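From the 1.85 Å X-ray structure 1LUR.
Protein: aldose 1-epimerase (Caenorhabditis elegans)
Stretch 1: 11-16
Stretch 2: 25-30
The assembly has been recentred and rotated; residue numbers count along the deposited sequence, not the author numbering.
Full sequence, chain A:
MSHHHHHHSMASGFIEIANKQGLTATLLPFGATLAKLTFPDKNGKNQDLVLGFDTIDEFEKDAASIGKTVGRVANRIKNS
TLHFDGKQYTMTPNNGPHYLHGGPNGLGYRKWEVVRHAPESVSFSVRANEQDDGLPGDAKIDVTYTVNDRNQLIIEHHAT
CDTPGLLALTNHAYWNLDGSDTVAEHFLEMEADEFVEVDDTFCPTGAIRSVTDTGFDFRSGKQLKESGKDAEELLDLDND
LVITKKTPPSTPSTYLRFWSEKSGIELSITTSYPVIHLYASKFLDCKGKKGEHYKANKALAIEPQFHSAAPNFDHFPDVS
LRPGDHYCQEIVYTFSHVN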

# COMPACT_ATOMS: atom_id res chain seq x y z
N ALA A 11 -20.77 -16.06 -1.17
CA ALA A 11 -20.43 -14.67 -1.60
C ALA A 11 -20.21 -13.78 -0.38
O ALA A 11 -20.58 -14.14 0.74
N SER A 12 -19.59 -12.62 -0.60
CA SER A 12 -19.32 -11.67 0.47
C SER A 12 -20.05 -10.37 0.16
O SER A 12 -21.16 -10.38 -0.38
N GLY A 13 -19.44 -9.24 0.50
CA GLY A 13 -20.07 -7.96 0.24
C GLY A 13 -19.31 -6.76 0.78
O GLY A 13 -18.59 -6.86 1.78
N PHE A 14 -19.46 -5.63 0.11
CA PHE A 14 -18.79 -4.40 0.53
C PHE A 14 -19.22 -4.03 1.94
O PHE A 14 -20.38 -4.21 2.31
N ILE A 15 -18.28 -3.53 2.73
CA ILE A 15 -18.57 -3.13 4.09
C ILE A 15 -18.24 -1.65 4.19
O ILE A 15 -17.16 -1.21 3.79
N GLU A 16 -19.18 -0.87 4.71
CA GLU A 16 -18.97 0.57 4.83
C GLU A 16 -18.80 1.06 6.26
O GLU A 16 -19.45 0.56 7.18
N ALA A 25 -15.54 5.10 4.09
CA ALA A 25 -14.61 4.12 3.54
C ALA A 25 -15.35 2.82 3.31
O ALA A 25 -16.14 2.39 4.15
N THR A 26 -15.13 2.21 2.16
CA THR A 26 -15.79 0.96 1.84
C THR A 26 -14.72 -0.13 1.71
O THR A 26 -13.79 0.00 0.92
N LEU A 27 -14.86 -1.18 2.51
CA LEU A 27 -13.91 -2.29 2.49
C LEU A 27 -14.51 -3.56 1.90
O LEU A 27 -15.73 -3.69 1.79
N LEU A 28 -13.63 -4.49 1.52
CA LEU A 28 -14.05 -5.76 0.94
C LEU A 28 -13.23 -6.87 1.59
O LEU A 28 -12.00 -6.82 1.62
N PRO A 29 -13.92 -7.88 2.15
CA PRO A 29 -13.25 -9.01 2.81
C PRO A 29 -12.18 -9.64 1.92
O PRO A 29 -11.13 -10.07 2.41
N PHE A 30 -12.45 -9.68 0.62
CA PHE A 30 -11.49 -10.25 -0.32
C PHE A 30 -10.26 -9.37 -0.39
O PHE A 30 -10.32 -8.22 -0.82

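The two stretches run antiparallel and bury 462 Å² between them, both sides summed. Ile15 and Leu27 form a hydrogen-bonded pair. Ile15 N donates to Leu27 O at 2.7 Å, and Leu27 N donates to Ile15 O at 2.6 Å. Both bonds are short and close to straight, so they fix the register from which the side chains project. They are the only hydrogen bonds across the contact, and no side chain takes part in one.

Ile15 has the largest area covered, 70 Å². Its side chain lies on the same face of the sheet as that of Leu27. With chi1 m and chi2 t the chain is extended, and Ile15 CD1 lies 4.1 Å from Pro29 CG, an apolar contact. Pro29 points toward the first stretch. Its ring also meets the backbone there, with Pro29 CD 3.4 Å from Gly13 O.

Thr26 comes next, with 62 Å² covered. It shares the other face with Glu16, its partner in a non-hydrogen-bonded pair. Thr26 is in the m rotamer. Its methyl, Thr26 CG2, packs 3.6 Å from Phe14 CB. Its hydroxyl oxygen, Thr26 OG1, sits 3.2 Å from Glu16 CG, so it meets the aliphatic part of the glutamate. Glu16 has chi1 m and chi2 t, and the carboxylate is farther off, with Glu16 OE2 4.2 Å and Glu16 OE1 4.6 Å from Thr26 OG1.

Phe14 has 60 Å² covered. Its CA-to-CB bond points sideways, and chi1 is m. Phe14 CD1 touches Leu28 CD1 at 3.9 Å, while Leu27 O lies at the ring edge, near its plane. Leu28 also starts out sideways, but its t, p rotamer brings its end nearer the first stretch. The same methyl, Leu28 CD1, lies 4.0 Å from Ser12 OG. Ser12 points toward the second stretch in the p rotamer.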

# COMPACT_ATOMS: atom_id res chain seq x y z
CB ALA A 11 -21.55 -14.10 -2.47
CB SER A 12 -17.82 -11.39 0.59
OG SER A 12 -17.37 -10.57 -0.48
CB PHE A 14 -19.13 -3.26 -0.42
CG PHE A 14 -18.49 -3.37 -1.78
CD1 PHE A 14 -17.11 -3.31 -1.92
CD2 PHE A 14 -19.28 -3.54 -2.92
CE1 PHE A 14 -16.51 -3.40 -3.18
CE2 PHE A 14 -18.69 -3.63 -4.19
CZ PHE A 14 -17.31 -3.56 -4.32
CB ILE A 15 -17.69 -3.90 5.10
CG1 ILE A 15 -17.92 -5.41 4.93
CG2 ILE A 15 -18.03 -3.46 6.52
CD1 ILE A 15 -17.07 -6.26 5.87
CB GLU A 16 -20.12 1.33 4.17
CG GLU A 16 -19.97 1.54 2.68
CD GLU A 16 -21.12 2.32 2.07
OE1 GLU A 16 -21.48 3.39 2.62
OE2 GLU A 16 -21.67 1.87 1.05
CB ALA A 25 -13.46 3.89 4.51
CB THR A 26 -16.58 1.06 0.53
OG1 THR A 26 -17.53 2.12 0.63
CG2 THR A 26 -17.32 -0.24 0.27
CB LEU A 27 -13.42 -2.57 3.91
CG LEU A 27 -12.79 -1.41 4.68
CD1 LEU A 27 -11.72 -0.75 3.82
CD2 LEU A 27 -13.86 -0.40 5.08
CB LEU A 28 -13.80 -5.74 -0.57
CG LEU A 28 -14.32 -6.90 -1.42
CD1 LEU A 28 -15.85 -6.93 -1.37
CD2 LEU A 28 -13.85 -6.71 -2.86
CB PRO A 29 -14.40 -9.97 3.08
CG PRO A 29 -15.55 -9.05 3.31
CD PRO A 29 -15.38 -8.04 2.20
CB PHE A 30 -12.11 -10.39 -1.71
CG PHE A 30 -11.17 -10.99 -2.71
CD1 PHE A 30 -10.79 -12.32 -2.62
CD2 PHE A 30 -10.66 -10.22 -3.74
CE1 PHE A 30 -9.90 -12.88 -3.54
CE2 PHE A 30 -9.77 -10.76 -4.67
CZ PHE A 30 -9.39 -12.09 -4.56